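Local coordinates for protein caspase-3 (Porites astreoides, PDB 6WI4) that probably cleaves proteins after aspartate during coral apoptosis, as a caspase-3-type cysteine protease that binds a DEVD peptide inhibitor, at residues A[69-73]-A[108-112]; A[75-81]-A[115-121]. One frame throughout, in Å; residues are numbered along the deposited sequence.

Overall arrangement
Both contacts join the same two successive connections of the caspase fold: helix 62-73 with the loop leading into strand 83-88, and helix 105-110 with the loop leading into strand 123-128. Contact 1 pairs the helical parts over the central sheet. It is apolar, has no hydrogen bond between its segments, and is buried toward the strands but open on its outer side. Contact 2, with its centre about 12 Å from that of contact 1, pairs the loops at the end of the sheet; it lies farther from the middle of the chain and relies on hydrogen bonds, two of them from Lys-121 to backbone carbonyls. The two meet where His-77 of contact 2 hydrogen-bonds to the carbonyl of Met-72 in contact 1.

Contact 1 (A[69-73]-A[108-112]); sequences TKEMA and LTAIF
Phe-112 (chi1 m, chi2 -79°) lays its ring against the last turn of helix 62-73; its CA-to-CB bond points sideways and the rotamer carries the ring there. Phe-112 CE1 is 3.7 Å from Met-72 CB, which meets the ring edge, and CZ is 3.7 Å from Thr-69 O. Thr-69 O also accepts the helical hydrogen bond from Ala-73 N (2.9 Å). Segment 69-73 is regular alpha helix; 108-110 are helical, and Phe-112 N still hydrogen-bonds to Thr-109 O (3.1 Å). The CA atoms of Thr-69 and Leu-108 lie 6.7 Å apart, those of Ala-73 and Phe-112 5.8 Å. CB of Thr-69 and of Ala-73 points toward 108-112; the close approach suits the small Ala-73, whose CB lies 3.7 Å from Ile-111 CG1. Thr-69 CG2 meets Leu-108 CD2 at 3.8 Å, while Thr-69 OG1 hydrogen-bonds to Arg-66 O. This is helix-on-sheet packing: Thr-69 and Leu-108 rest on Phe-85 and Met-72 on Phe-83 of strand 83-88, and Phe-112 touches Phe-147 of strand 147-151.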
ATOM      1  N   THR A  69      -8.136 -12.024   0.471  1.00 12.28           N
ATOM      2  CA  THR A  69      -7.822 -11.739   1.869  1.00 11.32           C
ATOM      3  C   THR A  69      -8.186 -12.913   2.768  1.00 11.27           C
ATOM      4  O   THR A  69      -7.442 -13.225   3.701  1.00 13.55           O
ATOM      5  CB  THR A  69      -8.513 -10.457   2.332  1.00 15.75           C
ATOM      6  OG1 THR A  69      -9.933 -10.619   2.296  1.00 20.93           O
ATOM      7  CG2 THR A  69      -8.112  -9.306   1.439  1.00 15.46           C
ATOM      8  N   LYS A  70      -9.286 -13.616   2.464  1.00 12.77           N
ATOM      9  CA  LYS A  70      -9.635 -14.798   3.251  1.00 11.89           C
ATOM     10  C   LYS A  70      -8.599 -15.903   3.082  1.00 12.75           C
ATOM     11  O   LYS A  70      -8.208 -16.548   4.060  1.00 15.39           O
ATOM     12  CB  LYS A  70     -11.023 -15.315   2.869  1.00 13.35           C
ATOM     13  CG  LYS A  70     -11.388 -16.597   3.622  1.00 19.87           C
ATOM     14  CD  LYS A  70     -12.843 -16.971   3.472  1.00 31.37           C
ATOM     15  CE  LYS A  70     -13.165 -18.179   4.347  1.00 33.73           C
ATOM     16  NZ  LYS A  70     -14.611 -18.543   4.307  1.00 34.26           N
ATOM     17  N   GLU A  71      -8.131 -16.130   1.853  1.00 12.28           N
ATOM     18  CA  GLU A  71      -7.090 -17.130   1.644  1.00 11.57           C
ATOM     19  C   GLU A  71      -5.808 -16.780   2.394  1.00 10.82           C
ATOM     20  O   GLU A  71      -5.108 -17.680   2.869  1.00 13.93           O
ATOM     21  CB  GLU A  71      -6.824 -17.294   0.143  1.00 12.58           C
ATOM     22  CG  GLU A  71      -8.038 -17.863  -0.577  1.00 14.24           C
ATOM     23  CD  GLU A  71      -7.908 -17.913  -2.082  1.00 17.09           C
ATOM     24  OE1 GLU A  71      -7.006 -17.260  -2.652  1.00 17.30           O
ATOM     25  OE2 GLU A  71      -8.739 -18.616  -2.690  1.00 21.45           O
ATOM     26  N   MET A  72      -5.489 -15.482   2.526  1.00 10.33           N
ATOM     27  CA  MET A  72      -4.314 -15.090   3.299  1.00 13.96           C
ATOM     28  C   MET A  72      -4.557 -15.250   4.798  1.00 13.10           C
ATOM     29  O   MET A  72      -3.647 -15.633   5.543  1.00 14.61           O
ATOM     30  CB  MET A  72      -3.929 -13.642   2.976  1.00 12.30           C
ATOM     31  CG  MET A  72      -3.481 -13.427   1.547  1.00 13.12           C
ATOM     32  SD  MET A  72      -2.047 -14.418   1.116  1.00 19.00           S
ATOM     33  CE  MET A  72      -2.798 -15.562  -0.037  1.00 23.30           C
ATOM     34  N   ALA A  73      -5.776 -14.972   5.256  1.00 11.99           N
ATOM     35  CA  ALA A  73      -6.074 -15.075   6.685  1.00 12.68           C
ATOM     36  C   ALA A  73      -6.047 -16.518   7.169  1.00 15.47           C
ATOM     37  O   ALA A  73      -5.769 -16.768   8.349  1.00 18.36           O
ATOM     38  CB  ALA A  73      -7.429 -14.441   6.976  1.00 14.39           C
ATOM     39  N   LEU A 108     -10.972  -5.115   4.653  1.00 27.07           N
ATOM     40  CA  LEU A 108      -9.711  -5.739   4.267  1.00 30.41           C
ATOM     41  C   LEU A 108      -8.893  -6.120   5.486  1.00 33.39           C
ATOM     42  O   LEU A 108      -8.405  -7.249   5.602  1.00 40.79           O
ATOM     43  CB  LEU A 108      -8.900  -4.785   3.385  1.00 29.41           C
ATOM     44  CG  LEU A 108      -9.403  -4.458   1.985  1.00 29.43           C
ATOM     45  CD1 LEU A 108      -8.575  -3.353   1.354  1.00 28.61           C
ATOM     46  CD2 LEU A 108      -9.341  -5.700   1.149  1.00 25.99           C
ATOM     47  N   THR A 109      -8.741  -5.183   6.413  1.00 26.49           N
ATOM     48  CA  THR A 109      -7.760  -5.315   7.475  1.00 26.90           C
ATOM     49  C   THR A 109      -8.296  -6.084   8.668  1.00 25.33           C
ATOM     50  O   THR A 109      -7.524  -6.771   9.345  1.00 33.23           O
ATOM     51  CB  THR A 109      -7.283  -3.922   7.900  1.00 25.80           C
ATOM     52  OG1 THR A 109      -8.418  -3.073   8.097  1.00 24.11           O
ATOM     53  CG2 THR A 109      -6.446  -3.310   6.790  1.00 27.25           C
ATOM     54  N   ALA A 110      -9.610  -6.019   8.909  1.00 30.32           N
ATOM     55  CA  ALA A 110     -10.197  -6.676  10.073  1.00 33.58           C
ATOM     56  C   ALA A 110      -9.903  -8.170  10.082  1.00 33.29           C
ATOM     57  O   ALA A 110      -9.570  -8.735  11.130  1.00 40.54           O
ATOM     58  CB  ALA A 110     -11.707  -6.438  10.102  1.00 36.22           C
ATOM     59  N   ILE A 111     -10.003  -8.822   8.922  1.00 33.49           N
ATOM     60  CA  ILE A 111      -9.869 -10.270   8.841  1.00 36.71           C
ATOM     61  C   ILE A 111      -8.492 -10.765   9.283  1.00 31.42           C
ATOM     62  O   ILE A 111      -8.318 -11.966   9.503  1.00 41.00           O
ATOM     63  CB  ILE A 111     -10.208 -10.732   7.404  1.00 37.01           C
ATOM     64  CG1 ILE A 111     -10.356 -12.253   7.326  1.00 42.47           C
ATOM     65  CG2 ILE A 111      -9.164 -10.244   6.419  1.00 30.54           C
ATOM     66  CD1 ILE A 111     -11.383 -12.711   6.314  1.00 37.07           C
ATOM     67  N   PHE A 112      -7.527  -9.866   9.492  1.00 35.00           N
ATOM     68  CA  PHE A 112      -6.187 -10.252   9.918  0.50 31.06           C
ATOM     69  C   PHE A 112      -5.919 -10.004  11.396  1.00 33.90           C
ATOM     70  O   PHE A 112      -4.882 -10.450  11.904  1.00 33.37           O
ATOM     71  CB  PHE A 112      -5.137  -9.507   9.089  0.50 29.76           C
ATOM     72  CG  PHE A 112      -5.122  -9.906   7.649  0.50 25.91           C
ATOM     73  CD1 PHE A 112      -4.496 -11.073   7.251  0.50 27.90           C
ATOM     74  CD2 PHE A 112      -5.743  -9.120   6.695  0.50 23.76           C
ATOM     75  CE1 PHE A 112      -4.482 -11.444   5.928  0.50 23.22           C
ATOM     76  CE2 PHE A 112      -5.736  -9.487   5.370  0.50 25.22           C
ATOM     77  CZ  PHE A 112      -5.103 -10.651   4.984  0.50 21.30           C
TER

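Contact 2 (A[75-81]-A[115-121])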
ATOM      1  N   THR A  75      -4.070 -18.838   5.755  1.00 14.52           N
ATOM      2  CA  THR A  75      -2.721 -19.336   5.544  1.00 14.06           C
ATOM      3  C   THR A  75      -2.026 -19.554   6.884  1.00 13.31           C
ATOM      4  O   THR A  75      -2.247 -18.809   7.843  1.00 17.23           O
ATOM      5  CB  THR A  75      -1.935 -18.336   4.686  1.00 14.00           C
ATOM      6  OG1 THR A  75      -2.402 -18.387   3.330  1.00 15.07           O
ATOM      7  CG2 THR A  75      -0.443 -18.625   4.703  1.00 14.52           C
ATOM      8  N   ASN A  76      -1.216 -20.612   6.954  1.00 17.77           N
ATOM      9  CA  ASN A  76      -0.337 -20.845   8.098  1.00 18.12           C
ATOM     10  C   ASN A  76       0.884 -19.945   7.969  1.00 14.00           C
ATOM     11  O   ASN A  76       1.760 -20.188   7.130  1.00 16.95           O
ATOM     12  CB  ASN A  76       0.079 -22.313   8.169  1.00 21.32           C
ATOM     13  CG  ASN A  76       1.185 -22.548   9.182  1.00 23.29           C
ATOM     14  OD1 ASN A  76       1.266 -21.846  10.185  1.00 21.18           O
ATOM     15  ND2 ASN A  76       2.043 -23.539   8.923  1.00 24.10           N
ATOM     16  N   HIS A  77       0.942 -18.897   8.791  1.00 15.09           N
ATOM     17  CA  HIS A  77       2.043 -17.950   8.737  1.00 13.76           C
ATOM     18  C   HIS A  77       3.148 -18.275   9.739  1.00 16.18           C
ATOM     19  O   HIS A  77       4.086 -17.488   9.881  1.00 16.63           O
ATOM     20  CB  HIS A  77       1.527 -16.521   8.960  1.00 13.08           C
ATOM     21  CG  HIS A  77       0.625 -16.024   7.870  1.00 12.77           C
ATOM     22  ND1 HIS A  77       1.091 -15.388   6.739  1.00 12.93           N
ATOM     23  CD2 HIS A  77      -0.723 -16.063   7.750  1.00 12.89           C
ATOM     24  CE1 HIS A  77       0.068 -15.055   5.971  1.00 11.19           C
ATOM     25  NE2 HIS A  77      -1.044 -15.449   6.564  1.00 12.67           N
ATOM     26  N   THR A  78       3.072 -19.421  10.420  1.00 18.47           N
ATOM     27  CA  THR A  78       4.160 -19.830  11.306  1.00 16.89           C
ATOM     28  C   THR A  78       5.542 -19.817  10.646  1.00 15.75           C
ATOM     29  O   THR A  78       6.503 -19.397  11.311  1.00 19.13           O
ATOM     30  CB  THR A  78       3.841 -21.214  11.894  1.00 18.90           C
ATOM     31  OG1 THR A  78       2.583 -21.156  12.581  1.00 20.88           O
ATOM     32  CG2 THR A  78       4.936 -21.673  12.861  1.00 22.53           C
ATOM     33  N   PRO A  79       5.725 -20.228   9.383  1.00 15.70           N
ATOM     34  CA  PRO A  79       7.074 -20.154   8.798  1.00 15.58           C
ATOM     35  C   PRO A  79       7.518 -18.749   8.424  1.00 14.86           C
ATOM     36  O   PRO A  79       8.651 -18.583   7.966  1.00 19.85           O
ATOM     37  CB  PRO A  79       6.973 -21.048   7.552  1.00 24.21           C
ATOM     38  CG  PRO A  79       5.545 -21.099   7.232  1.00 22.39           C
ATOM     39  CD  PRO A  79       4.802 -20.985   8.518  1.00 20.17           C
ATOM     40  N   TYR A  80       6.684 -17.735   8.638  1.00 14.65           N
ATOM     41  CA  TYR A  80       6.958 -16.386   8.171  1.00 14.97           C
ATOM     42  C   TYR A  80       7.151 -15.434   9.342  1.00 13.53           C
ATOM     43  O   TYR A  80       6.705 -15.689  10.462  1.00 14.01           O
ATOM     44  CB  TYR A  80       5.815 -15.865   7.294  1.00 11.45           C
ATOM     45  CG  TYR A  80       5.545 -16.710   6.072  1.00 13.53           C
ATOM     46  CD1 TYR A  80       6.577 -17.111   5.242  1.00 15.09           C
ATOM     47  CD2 TYR A  80       4.254 -17.100   5.757  1.00 13.64           C
ATOM     48  CE1 TYR A  80       6.323 -17.888   4.110  1.00 18.83           C
ATOM     49  CE2 TYR A  80       3.991 -17.880   4.637  1.00 15.12           C
ATOM     50  CZ  TYR A  80       5.026 -18.263   3.828  1.00 17.03           C
ATOM     51  OH  TYR A  80       4.747 -19.033   2.712  1.00 20.58           O
ATOM     52  N   ASP A  81       7.787 -14.302   9.043  1.00 12.95           N
ATOM     53  CA  ASP A  81       8.013 -13.242  10.015  1.00 12.12           C
ATOM     54  C   ASP A  81       7.091 -12.044   9.840  1.00 12.47           C
ATOM     55  O   ASP A  81       6.993 -11.223  10.760  1.00 14.70           O
ATOM     56  CB  ASP A  81       9.457 -12.730   9.923  1.00 13.20           C
ATOM     57  CG  ASP A  81      10.479 -13.736  10.435  1.00 15.90           C
ATOM     58  OD1 ASP A  81      10.149 -14.514  11.355  1.00 19.32           O
ATOM     59  OD2 ASP A  81      11.604 -13.727   9.902  1.00 21.63           O
ATOM     60  N   CYS A 115      -5.890 -13.521  12.951  1.00 38.41           N
ATOM     61  CA  CYS A 115      -5.135 -14.565  12.265  1.00 31.25           C
ATOM     62  C   CYS A 115      -4.007 -14.953  13.215  1.00 26.25           C
ATOM     63  O   CYS A 115      -3.031 -14.219  13.383  1.00 24.07           O
ATOM     64  CB  CYS A 115      -4.647 -14.072  10.903  1.00 24.32           C
ATOM     65  SG  CYS A 115      -3.297 -14.989  10.093  1.00 19.95           S
ATOM     66  N   THR A 116      -4.155 -16.115  13.862  1.00 23.47           N
ATOM     67  CA  THR A 116      -3.348 -16.421  15.040  1.00 20.96           C
ATOM     68  C   THR A 116      -1.864 -16.498  14.713  1.00 26.35           C
ATOM     69  O   THR A 116      -1.021 -16.106  15.533  1.00 20.85           O
ATOM     70  CB  THR A 116      -3.830 -17.729  15.673  1.00 27.19           C
ATOM     71  OG1 THR A 116      -3.666 -18.798  14.735  1.00 33.58           O
ATOM     72  CG2 THR A 116      -5.291 -17.623  16.047  1.00 31.94           C
ATOM     73  N   THR A 117      -1.518 -16.988  13.519  1.00 17.78           N
ATOM     74  CA  THR A 117      -0.116 -17.173  13.176  1.00 18.14           C
ATOM     75  C   THR A 117       0.565 -15.884  12.727  1.00 13.76           C
ATOM     76  O   THR A 117       1.759 -15.914  12.419  1.00 18.94           O
ATOM     77  CB  THR A 117       0.043 -18.254  12.100  1.00 20.36           C
ATOM     78  OG1 THR A 117      -0.798 -17.967  10.975  1.00 17.58           O
ATOM     79  CG2 THR A 117      -0.335 -19.620  12.672  1.00 20.76           C
ATOM     80  N   LEU A 118      -0.146 -14.757  12.714  1.00 17.87           N
ATOM     81  CA  LEU A 118       0.484 -13.456  12.518  1.00 16.56           C
ATOM     82  C   LEU A 118       0.523 -12.617  13.787  1.00 21.66           C
ATOM     83  O   LEU A 118       0.983 -11.472  13.739  1.00 17.63           O
ATOM     84  CB  LEU A 118      -0.229 -12.667  11.413  1.00 15.79           C
ATOM     85  CG  LEU A 118       0.077 -13.146   9.991  1.00 13.76           C
ATOM     86  CD1 LEU A 118      -0.770 -12.388   8.981  1.00 15.73           C
ATOM     87  CD2 LEU A 118       1.549 -13.020   9.675  1.00 13.92           C
ATOM     88  N   VAL A 119       0.037 -13.132  14.917  1.00 19.14           N
ATOM     89  CA  VAL A 119       0.091 -12.348  16.149  1.00 15.99           C
ATOM     90  C   VAL A 119       1.544 -12.066  16.498  1.00 18.55           C
ATOM     91  O   VAL A 119       2.407 -12.950  16.434  1.00 20.01           O
ATOM     92  CB  VAL A 119      -0.645 -13.078  17.282  1.00 18.66           C
ATOM     93  CG1 VAL A 119      -0.403 -12.383  18.627  1.00 22.08           C
ATOM     94  CG2 VAL A 119      -2.136 -13.126  16.979  1.00 20.86           C
ATOM     95  N   GLY A 120       1.828 -10.807  16.838  1.00 14.71           N
ATOM     96  CA  GLY A 120       3.169 -10.375  17.150  1.00 14.69           C
ATOM     97  C   GLY A 120       4.020 -10.033  15.951  1.00 11.75           C
ATOM     98  O   GLY A 120       5.157  -9.581  16.126  1.00 17.34           O
ATOM     99  N   LYS A 121       3.513 -10.242  14.739  1.00 14.01           N
ATOM    100  CA  LYS A 121       4.294 -10.047  13.526  1.00 13.45           C
ATOM    101  C   LYS A 121       3.796  -8.832  12.749  1.00 11.08           C
ATOM    102  O   LYS A 121       2.596  -8.542  12.739  1.00 12.07           O
ATOM    103  CB  LYS A 121       4.215 -11.287  12.626  1.00 11.71           C
ATOM    104  CG  LYS A 121       4.798 -12.538  13.286  1.00 13.79           C
ATOM    105  CD  LYS A 121       4.590 -13.780  12.437  1.00 14.89           C
ATOM    106  CE  LYS A 121       5.161 -15.005  13.160  1.00 14.71           C
ATOM    107  NZ  LYS A 121       4.789 -16.273  12.459  1.00 15.74           N
TER
HETATM  108  O   HOH W   1       5.925 -18.166  13.961  1.00 31.61           O
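Two helix-to-strand loops clasp each other here, each containing a beta turn: type I from His-77 to Tyr-80 and type II from Leu-118 to Lys-121. The ammonium group of Lys-121 is the main link. Its extended side chain (chi1 m, the rest t) runs past its own turn toward the 77-80 turn, and NZ donates to His-77 O (2.9 Å) and Tyr-80 O (2.8 Å), as well as to Thr-117 O (3.1 Å) in its own segment. Water 1 accepts from Lys-121 NZ at 2.7 Å and donates to Thr-78 O at 3.0 Å. The three carbonyls and the water crowd round NZ and must share its three hydrogens; His-77 O also accepts the turn bond from Tyr-80 N (2.9 Å).

The second link is Thr-117, in the 3-10 turn 116-118, whose OG1 accepts from His-77 N at 2.9 Å. Just before His-77, Asn-76 forms an Asx turn, with OD1 accepting from Thr-78 N at 3.0 Å. The His-77 ring packs against 115-118. Leu-118 CD1 sits over one face in a CH-pi contact, 3.9 Å from the ring centroid, and Cys-115 SG approaches obliquely, 3.6 Å from His-77 CD2. His-77 NE2 hydrogen-bonds to Met-72 O, tying the loop to the end of helix 62-73. Gly-120 takes a positive phi (83°), as the third position of a type II turn commonly requires. Asp-81 turns away to Asn-7 and Lys-8 near the N-terminus. Each loop is the helix-to-strand return of a beta-alpha-beta crossover, the second with a small antiparallel sheet inserted, delivering the chain into the adjacent parallel strands 83-88 and 123-128 of the caspase domain.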